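Local coordinates for protein threonine synthase (Brucella melitensis bv. 1, PDB 4F4F) that probably catalyses the pyridoxal-phosphate-dependent conversion of O-phospho-L-homoserine and water to L-threonine and phosphate, the last step of threonine biosynthesis, at residues Ser175-Arg180 / Pro417-Asp422; Ile283-Asn288 / Ala365-Val370; Pro311-Gln316 / Asp389-Ile394. One frame throughout, in Å; residues are numbered along the deposited sequence.

Interaction 1 of 3, residues Ser175-Arg180 / Pro417-Asp422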
loop_
_atom_site.group_PDB
_atom_site.type_symbol
_atom_site.label_atom_id
_atom_site.label_comp_id
_atom_site.label_asym_id
_atom_site.label_seq_id
_atom_site.Cartn_x
_atom_site.Cartn_y
_atom_site.Cartn_z
ATOM N N SER A 175 10.246 -16.825 -2.372
ATOM C CA SER A 175 11.649 -16.512 -2.119
ATOM C C SER A 175 12.005 -16.765 -0.654
ATOM O O SER A 175 11.161 -16.546 0.233
ATOM C CB SER A 175 11.907 -15.041 -2.431
ATOM O OG SER A 175 11.672 -14.770 -3.802
ATOM N N PRO A 176 13.257 -17.187 -0.379
ATOM C CA PRO A 176 13.646 -17.491 0.999
ATOM C C PRO A 176 13.416 -16.366 2.006
ATOM O O PRO A 176 12.805 -16.622 3.036
ATOM C CB PRO A 176 15.128 -17.854 0.860
ATOM C CG PRO A 176 15.146 -18.549 -0.470
ATOM C CD PRO A 176 14.284 -17.659 -1.329
ATOM N N VAL A 177 13.849 -15.141 1.716
ATOM C CA VAL A 177 13.640 -14.024 2.653
ATOM C C VAL A 177 12.135 -13.812 2.951
ATOM O O VAL A 177 11.698 -13.751 4.111
ATOM C CB VAL A 177 14.237 -12.689 2.122
ATOM C CG1 VAL A 177 13.806 -11.508 2.987
ATOM C CG2 VAL A 177 15.761 -12.740 2.069
ATOM N N GLN A 178 11.351 -13.733 1.881
ATOM C CA GLN A 178 9.918 -13.511 2.007
ATOM C C GLN A 178 9.250 -14.622 2.809
ATOM O O GLN A 178 8.425 -14.339 3.691
ATOM C CB GLN A 178 9.263 -13.363 0.617
ATOM C CG GLN A 178 9.440 -11.976 -0.009
ATOM C CD GLN A 178 10.817 -11.735 -0.598
ATOM O OE1 GLN A 178 11.707 -12.593 -0.506
ATOM N NE2 GLN A 178 11.010 -10.555 -1.210
ATOM N N GLN A 179 9.596 -15.883 2.539
ATOM C CA GLN A 179 8.973 -16.972 3.287
ATOM C C GLN A 179 9.293 -16.924 4.797
ATOM O O GLN A 179 8.404 -17.131 5.655
ATOM C CB GLN A 179 9.324 -18.354 2.713
ATOM C CG GLN A 179 8.528 -19.466 3.387
ATOM C CD GLN A 179 8.788 -20.835 2.793
ATOM O OE1 GLN A 179 8.246 -21.169 1.745
ATOM N NE2 GLN A 179 9.614 -21.631 3.458
ATOM N N ARG A 180 10.548 -16.650 5.116
ATOM C CA ARG A 180 10.967 -16.602 6.506
ATOM C C ARG A 180 10.233 -15.508 7.271
ATOM O O ARG A 180 9.869 -15.708 8.412
ATOM C CB ARG A 180 12.465 -16.421 6.607
ATOM C CG ARG A 180 13.220 -17.645 6.140
ATOM C CD ARG A 180 14.658 -17.626 6.599
ATOM N NE ARG A 180 14.922 -18.701 7.557
ATOM C CZ ARG A 180 15.252 -19.951 7.226
ATOM N NH1 ARG A 180 15.457 -20.860 8.176
ATOM N NH2 ARG A 180 15.379 -20.319 5.951
ATOM N N PRO A 417 16.746 -2.821 -0.956
ATOM C CA PRO A 417 17.363 -3.699 -1.953
ATOM C C PRO A 417 17.507 -5.185 -1.570
ATOM O O PRO A 417 17.430 -6.036 -2.454
ATOM C CB PRO A 417 18.745 -3.069 -2.216
ATOM C CG PRO A 417 18.915 -1.980 -1.227
ATOM C CD PRO A 417 17.559 -1.609 -0.711
ATOM N N ALA A 418 17.662 -5.495 -0.291
ATOM C CA ALA A 418 17.781 -6.888 0.135
ATOM C C ALA A 418 16.509 -7.718 -0.043
ATOM O O ALA A 418 16.576 -8.929 0.066
ATOM C CB ALA A 418 18.284 -6.999 1.576
ATOM N N LYS A 419 15.373 -7.078 -0.317
ATOM C CA LYS A 419 14.123 -7.778 -0.607
ATOM C C LYS A 419 14.087 -8.349 -2.023
ATOM O O LYS A 419 13.256 -9.222 -2.310
ATOM C CB LYS A 419 12.897 -6.858 -0.418
ATOM C CG LYS A 419 12.376 -6.720 1.009
ATOM C CD LYS A 419 12.013 -8.099 1.576
ATOM C CE LYS A 419 10.697 -8.171 2.348
ATOM N NZ LYS A 419 9.507 -7.558 1.732
ATOM N N PHE A 420 14.962 -7.857 -2.908
ATOM C CA PHE A 420 14.989 -8.295 -4.317
ATOM C C PHE A 420 16.436 -8.414 -4.749
ATOM O O PHE A 420 16.867 -7.749 -5.690
ATOM C CB PHE A 420 14.173 -7.312 -5.166
ATOM C CG PHE A 420 12.725 -7.277 -4.763
ATOM C CD1 PHE A 420 11.872 -8.308 -5.127
ATOM C CD2 PHE A 420 12.254 -6.293 -3.900
ATOM C CE1 PHE A 420 10.560 -8.326 -4.701
ATOM C CE2 PHE A 420 10.954 -6.302 -3.468
ATOM C CZ PHE A 420 10.100 -7.321 -3.865
ATOM N N PRO A 421 17.195 -9.278 -4.060
ATOM C CA PRO A 421 18.620 -9.356 -4.278
ATOM C C PRO A 421 19.007 -9.827 -5.690
ATOM O O PRO A 421 20.027 -9.382 -6.201
ATOM C CB PRO A 421 19.071 -10.371 -3.227
ATOM C CG PRO A 421 17.894 -11.274 -3.053
ATOM C CD PRO A 421 16.709 -10.367 -3.187
ATOM N N ASP A 422 18.204 -10.693 -6.320
ATOM C CA ASP A 422 18.569 -11.221 -7.658
ATOM C C ASP A 422 18.665 -10.099 -8.696
ATOM O O ASP A 422 19.631 -10.012 -9.488
ATOM C CB ASP A 422 17.550 -12.254 -8.174
ATOM C CG ASP A 422 17.626 -13.591 -7.448
ATOM O OD1 ASP A 422 18.535 -13.800 -6.631
ATOM O OD2 ASP A 422 16.752 -14.446 -7.722
HETATM O O HOH W 1 12.445 -11.745 -3.451
#
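The first turn of helix 176-183 meets the 3-10 turn 417-419 and F420, just before helix 421-428, where the two lobes of a fold-type II PLP enzyme join: helix 176-183 follows strand 163-170 of the five-stranded parallel sheet, and helix 421-428 follows strand 409-413 of the six-stranded mixed sheet. The side chain of Q178 does most of the bridging. Its CB leaves the helix at a slant to the other segment, and CG lies anti to the carbonyl carbon (chi1 -80°). A bend at chi2 of 77° then brings the amide toward K419, with CD of Q178 3.9 Å from O of K419. OE1 of Q178 lies 3.2 Å from a water. At the tip, NE2 donates to the same O of K419 at 2.8 Å, in the carbonyl plane and on a lone pair, while the oxygen lies within the plane of the Q178 amide. NE2 has a second acceptor in the carboxylate of D148, so both of its hydrogens can be used. Glutamine suits the place because it is long enough to cross and ends in a neutral donor, which a buried carbonyl can accept. The water bridges the segments as well, donating to O of K419 and pairing with OG of S175. K419 crosses Q178 obliquely, its CD 3.8 Å from NE2. The lysine chain is bent at three torsions, and its charged NZ forms a salt bridge with D148, which thus serves both residues. V177 adds an apolar touch, CG1 4.1 Å from CD of K419. F420 places one ring face under the amide nitrogen, CE1 4.2 Å from NE2 of Q178.

Interaction 2 of 3, residues Ile283-Asn288 / Ala365-Val370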
loop_
_atom_site.group_PDB
_atom_site.type_symbol
_atom_site.label_atom_id
_atom_site.label_comp_id
_atom_site.label_asym_id
_atom_site.label_seq_id
_atom_site.Cartn_x
_atom_site.Cartn_y
_atom_site.Cartn_z
ATOM N N ILE A 283 3.226 9.054 -11.595
ATOM C CA ILE A 283 2.998 7.629 -11.526
ATOM C C ILE A 283 4.150 6.961 -12.243
ATOM O O ILE A 283 4.400 7.265 -13.422
ATOM C CB ILE A 283 1.665 7.243 -12.250
ATOM C CG1 ILE A 283 0.444 8.014 -11.673
ATOM C CG2 ILE A 283 1.482 5.730 -12.246
ATOM C CD1 ILE A 283 -0.749 8.172 -12.622
ATOM N N ALA A 284 4.839 6.040 -11.584
ATOM C CA ALA A 284 5.933 5.311 -12.226
ATOM C C ALA A 284 5.550 3.826 -12.324
ATOM O O ALA A 284 5.233 3.191 -11.309
ATOM C CB ALA A 284 7.237 5.479 -11.438
ATOM N N THR A 285 5.573 3.285 -13.545
ATOM C CA THR A 285 5.106 1.939 -13.789
ATOM C C THR A 285 6.268 1.116 -14.355
ATOM O O THR A 285 7.250 1.663 -14.874
ATOM C CB THR A 285 3.936 1.896 -14.817
ATOM O OG1 THR A 285 4.468 1.947 -16.168
ATOM C CG2 THR A 285 2.935 3.047 -14.551
ATOM N N ASN A 286 6.131 -0.195 -14.246
ATOM C CA ASN A 286 6.947 -1.121 -15.001
ATOM C C ASN A 286 6.314 -1.397 -16.376
ATOM O O ASN A 286 5.430 -0.640 -16.806
ATOM C CB ASN A 286 7.335 -2.372 -14.160
ATOM C CG ASN A 286 6.180 -3.334 -13.865
ATOM O OD1 ASN A 286 5.223 -3.473 -14.630
ATOM N ND2 ASN A 286 6.311 -4.056 -12.748
ATOM N N ASP A 287 6.785 -2.432 -17.089
ATOM C CA ASP A 287 6.216 -2.815 -18.398
ATOM C C ASP A 287 4.694 -3.032 -18.381
ATOM O O ASP A 287 4.041 -2.947 -19.407
ATOM C CB ASP A 287 6.907 -4.096 -18.920
ATOM C CG ASP A 287 8.423 -3.965 -18.940
ATOM O OD1 ASP A 287 8.954 -3.424 -19.914
ATOM O OD2 ASP A 287 9.067 -4.329 -17.939
ATOM N N ASN A 288 4.135 -3.317 -17.214
ATOM C CA ASN A 288 2.681 -3.351 -17.053
ATOM C C ASN A 288 2.209 -1.917 -16.844
ATOM O O ASN A 288 2.118 -1.414 -15.724
ATOM C CB ASN A 288 2.322 -4.245 -15.878
ATOM C CG ASN A 288 2.789 -5.661 -16.096
ATOM O OD1 ASN A 288 2.139 -6.419 -16.798
ATOM N ND2 ASN A 288 3.926 -6.022 -15.512
ATOM N N ALA A 365 2.733 10.324 -15.835
ATOM C CA ALA A 365 3.067 8.915 -15.765
ATOM C C ALA A 365 4.205 8.578 -16.676
ATOM O O ALA A 365 4.336 9.155 -17.769
ATOM C CB ALA A 365 1.863 8.080 -16.153
ATOM N N GLY A 366 5.045 7.656 -16.230
ATOM C CA GLY A 366 6.039 7.087 -17.127
ATOM C C GLY A 366 6.309 5.653 -16.740
ATOM O O GLY A 366 5.836 5.162 -15.689
ATOM N N ARG A 367 7.104 5.021 -17.581
ATOM C CA ARG A 367 7.383 3.621 -17.518
ATOM C C ARG A 367 8.883 3.394 -17.494
ATOM O O ARG A 367 9.645 4.200 -18.022
ATOM C CB ARG A 367 6.799 2.999 -18.773
ATOM C CG ARG A 367 6.773 1.504 -18.806
ATOM C CD ARG A 367 6.406 1.015 -20.204
ATOM N NE ARG A 367 7.424 1.379 -21.192
ATOM C CZ ARG A 367 7.367 1.089 -22.494
ATOM N NH1 ARG A 367 6.348 0.393 -22.987
ATOM N NH2 ARG A 367 8.351 1.476 -23.295
ATOM N N SER A 368 9.299 2.275 -16.905
ATOM C CA SER A 368 10.714 1.837 -16.958
ATOM C C SER A 368 10.745 0.332 -17.254
ATOM O O SER A 368 10.138 -0.457 -16.521
ATOM C CB SER A 368 11.425 2.116 -15.635
ATOM O OG SER A 368 12.801 1.738 -15.667
ATOM N N THR A 369 11.405 -0.042 -18.340
ATOM C CA THR A 369 11.578 -1.457 -18.689
ATOM C C THR A 369 12.593 -2.104 -17.744
ATOM O O THR A 369 13.303 -1.418 -16.994
ATOM C CB THR A 369 12.127 -1.601 -20.114
ATOM O OG1 THR A 369 13.413 -0.982 -20.177
ATOM C CG2 THR A 369 11.168 -0.965 -21.154
ATOM N N VAL A 370 12.697 -3.425 -17.824
ATOM C CA VAL A 370 13.652 -4.159 -17.006
ATOM C C VAL A 370 15.070 -3.634 -17.217
ATOM O O VAL A 370 15.769 -3.400 -16.259
ATOM C CB VAL A 370 13.562 -5.684 -17.273
ATOM C CG1 VAL A 370 14.823 -6.401 -16.787
ATOM C CG2 VAL A 370 12.290 -6.250 -16.632
HETATM O O HOH W 2 11.507 -4.999 -19.809
HETATM O O HOH W 3 10.299 -3.102 -15.662
HETATM O O HOH W 4 5.050 -1.724 -21.696
#
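Three backbone hydrogen bonds knit strand 278-285 to strand 363-367 as parallel neighbours in the six-stranded mixed sheet, with 363-367 outermost. N of G366 donates to O of I283 at 2.9 Å, nearly along the C=O axis. T285 then both gives and takes: its N donates to O of G366 at 2.9 Å, and its O accepts from N of S368, extending the ladder one residue beyond the strand. Past the strands, OD1 of D287 reaches N of V370, at the start of helix 370-384, through one water, and OD2 reaches O of S368 through another. T285 holds OG1 in the crowded position between backbone N and carbonyl carbon (chi1 82°), from where it donates to O of N286 at 2.8 Å; threonine suits the place because its hydroxyl can reach the next carbonyl while its branched CB fits an extended backbone. OD1 of N286 accepts from N of N288, an Asx turn, and also from ND2 of N288, above the carbonyl plane. In the packing, I283 and A365 lie on one face, CB to CB 4.0 Å, against L295 of helix 290-297. On the other face, A284 packs on I394 and V398 of helix 390-402, and its small methyl lets the helix come close. R367 crosses T285 obliquely, extended from CB through CG and bent at chi3, its CG 3.5 Å from OG1 of T285.

Interaction 3 of 3, residues Pro311-Gln316 / Asp389-Ile394. With PLP (pyridoxal-5'-phosphate), chain C.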
loop_
_atom_site.group_PDB
_atom_site.type_symbol
_atom_site.label_atom_id
_atom_site.label_comp_id
_atom_site.label_asym_id
_atom_site.label_seq_id
_atom_site.Cartn_x
_atom_site.Cartn_y
_atom_site.Cartn_z
ATOM N N PRO A 311 8.111 -7.172 -9.206
ATOM C CA PRO A 311 6.867 -7.959 -9.173
ATOM C C PRO A 311 5.711 -7.340 -8.391
ATOM O O PRO A 311 4.553 -7.610 -8.716
ATOM C CB PRO A 311 7.294 -9.282 -8.514
ATOM C CG PRO A 311 8.470 -8.920 -7.689
ATOM C CD PRO A 311 9.205 -7.911 -8.557
ATOM N N SER A 312 5.982 -6.501 -7.394
ATOM C CA SER A 312 4.866 -5.856 -6.659
ATOM C C SER A 312 4.096 -4.816 -7.510
ATOM O O SER A 312 3.053 -4.319 -7.105
ATOM C CB SER A 312 5.355 -5.204 -5.367
ATOM O OG SER A 312 6.010 -6.157 -4.527
ATOM N N MET A 313 4.623 -4.494 -8.687
ATOM C CA MET A 313 3.963 -3.598 -9.611
ATOM C C MET A 313 3.486 -4.330 -10.875
ATOM O O MET A 313 3.057 -3.707 -11.841
ATOM C CB MET A 313 4.907 -2.433 -9.947
ATOM C CG MET A 313 5.169 -1.517 -8.764
ATOM S SD MET A 313 6.680 -0.538 -8.968
ATOM C CE MET A 313 6.412 0.226 -10.571
ATOM N N ASP A 314 3.536 -5.655 -10.852
ATOM C CA ASP A 314 3.088 -6.445 -11.991
ATOM C C ASP A 314 1.566 -6.560 -11.933
ATOM O O ASP A 314 1.022 -7.577 -11.498
ATOM C CB ASP A 314 3.774 -7.813 -12.002
ATOM C CG ASP A 314 5.245 -7.747 -12.487
ATOM O OD1 ASP A 314 5.713 -6.686 -12.950
ATOM O OD2 ASP A 314 5.940 -8.787 -12.419
ATOM N N ILE A 315 0.891 -5.482 -12.346
ATOM C CA ILE A 315 -0.575 -5.389 -12.274
ATOM C C ILE A 315 -1.205 -5.428 -13.646
ATOM O O ILE A 315 -0.668 -4.835 -14.598
ATOM C CB ILE A 315 -1.069 -4.084 -11.591
ATOM C CG1 ILE A 315 -0.448 -2.818 -12.247
ATOM C CG2 ILE A 315 -0.782 -4.137 -10.100
ATOM C CD1 ILE A 315 -1.282 -1.536 -12.113
ATOM N N GLN A 316 -2.354 -6.096 -13.737
ATOM C CA GLN A 316 -3.200 -6.025 -14.939
ATOM C C GLN A 316 -4.118 -4.789 -14.863
ATOM O O GLN A 316 -4.272 -4.047 -15.830
ATOM C CB GLN A 316 -4.030 -7.303 -15.087
ATOM C CG GLN A 316 -4.779 -7.339 -16.403
ATOM C CD GLN A 316 -5.208 -8.743 -16.800
ATOM O OE1 GLN A 316 -6.024 -9.373 -16.130
ATOM N NE2 GLN A 316 -4.655 -9.231 -17.895
ATOM N N ASP A 389 16.580 -0.795 -4.790
ATOM C CA ASP A 389 15.850 -1.962 -5.249
ATOM C C ASP A 389 15.214 -1.605 -6.624
ATOM O O ASP A 389 15.190 -0.426 -7.041
ATOM C CB ASP A 389 14.809 -2.418 -4.193
ATOM C CG ASP A 389 13.384 -2.142 -4.614
ATOM O OD1 ASP A 389 12.689 -3.093 -5.000
ATOM O OD2 ASP A 389 12.968 -0.968 -4.574
ATOM N N PRO A 390 14.669 -2.598 -7.327
ATOM C CA PRO A 390 14.107 -2.320 -8.668
ATOM C C PRO A 390 12.847 -1.440 -8.691
ATOM O O PRO A 390 12.754 -0.557 -9.524
ATOM C CB PRO A 390 13.812 -3.707 -9.237
ATOM C CG PRO A 390 14.021 -4.681 -8.135
ATOM C CD PRO A 390 14.797 -4.038 -7.052
ATOM N N HIS A 391 11.919 -1.650 -7.760
ATOM C CA HIS A 391 10.724 -0.825 -7.699
ATOM C C HIS A 391 11.126 0.640 -7.497
ATOM O O HIS A 391 10.644 1.544 -8.192
ATOM C CB HIS A 391 9.786 -1.266 -6.566
ATOM C CG HIS A 391 9.403 -2.728 -6.582
ATOM N ND1 HIS A 391 10.194 -3.704 -6.076
ATOM C CD2 HIS A 391 8.253 -3.359 -7.036
ATOM C CE1 HIS A 391 9.575 -4.884 -6.198
ATOM N NE2 HIS A 391 8.389 -4.674 -6.801
ATOM N N SER A 392 12.018 0.879 -6.547
ATOM C CA SER A 392 12.473 2.231 -6.249
ATOM C C SER A 392 13.257 2.850 -7.397
ATOM O O SER A 392 13.115 4.036 -7.687
ATOM C CB SER A 392 13.339 2.222 -4.998
ATOM O OG SER A 392 12.662 1.588 -3.916
ATOM N N ALA A 393 14.037 2.030 -8.089
ATOM C CA ALA A 393 14.763 2.506 -9.249
ATOM C C ALA A 393 13.819 2.931 -10.370
ATOM O O ALA A 393 14.116 3.877 -11.094
ATOM C CB ALA A 393 15.759 1.456 -9.731
ATOM N N ILE A 394 12.700 2.217 -10.541
ATOM C CA ILE A 394 11.648 2.663 -11.454
ATOM C C ILE A 394 11.229 4.077 -11.129
ATOM O O ILE A 394 11.195 4.937 -12.004
ATOM C CB ILE A 394 10.448 1.682 -11.501
ATOM C CG1 ILE A 394 10.936 0.382 -12.171
ATOM C CG2 ILE A 394 9.266 2.284 -12.287
ATOM C CD1 ILE A 394 9.953 -0.790 -12.232
HETATM N N1 PLP C . 6.610 -1.027 -4.680
HETATM C C2 PLP C . 6.655 -2.047 -3.740
HETATM C C2A PLP C . 7.935 -2.580 -3.134
HETATM C C3 PLP C . 5.378 -2.654 -3.265
HETATM O O3 PLP C . 5.419 -3.663 -2.322
HETATM C C4 PLP C . 4.103 -2.125 -3.872
HETATM C C4A PLP C . 2.754 -2.634 -3.479
HETATM C C5 PLP C . 4.171 -1.022 -4.862
HETATM C C6 PLP C . 5.453 -0.526 -5.200
HETATM C C5A PLP C . 2.862 -0.445 -5.441
HETATM O O4P PLP C . 1.985 0.211 -4.433
HETATM P P PLP C . 0.441 0.722 -4.683
HETATM O O1P PLP C . 0.499 1.571 -5.943
HETATM O O2P PLP C . -0.338 -0.567 -4.848
HETATM O O3P PLP C . -0.005 1.498 -3.462
#
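The imidazole of H391, in the first turn of helix 390-402, forms part of the cofactor pocket of this PLP enzyme, and the methyl C2A of PLP lies 3.7 Å above one of its faces, offset toward the rim. The other segment lies on one face of the pyridine: CB of S312 is over the ring, 3.3 Å from C3 of PLP, and CG of M313 is on the same side, 3.7 Å from C6. At the imidazole edge, NE2 accepts from the backbone N of S312 at 3.1 Å, the donor lying in the ring plane, and ND1 donates to OD1 of D389 at 2.8 Å, along an almost straight line (173°) and on the syn lone pair. The proton is thus placed on ND1 and the lone pair on NE2, a role histidine fills because it can donate and accept at once. The carboxylate would probably favour positive character on the ring, although the amide donor at NE2 points to the neutral form. D389 is also the N-cap: N of S392 bonds to OD2 and N of H391 weakly to OD1, with OG of S392 as an added donor to OD2. The ND1 to OD1 bond is what holds the ring. The ring of F420 also meets the imidazole, their planes about 60° apart. The flexible, polarisable side chain of M313 runs past H391 in the opposite direction, its SD at the ring edge, 4.8 Å from the centroid. A bend at chi3 (53°) turns its methyl away to meet I394 tip to tip, CE 3.9 Å from CG2.

In the fold
Interactions 2 and 3 have centres about 8 Å apart and share helix 390-402, which interaction 3 starts and interaction 2 uses as a cover for one face of the mixed sheet. D314, in the same loop as S312 and M313, forms a weak hydrogen bond with ND2 of N286. Interaction 1 lies about 14 Å from interaction 3, centre to centre, touching it through F420 against H391 and D389. Along the chain, 175-180 comes first and 417-422 last, and between them the segments of interactions 2 and 3 alternate. Interaction 3, at the cofactor, touches both others, while interactions 1 and 2, with centres about 22 Å apart, stay about 9 Å apart at their nearest atoms, so the pocket sits between the sheet edge and the junction of the lobes.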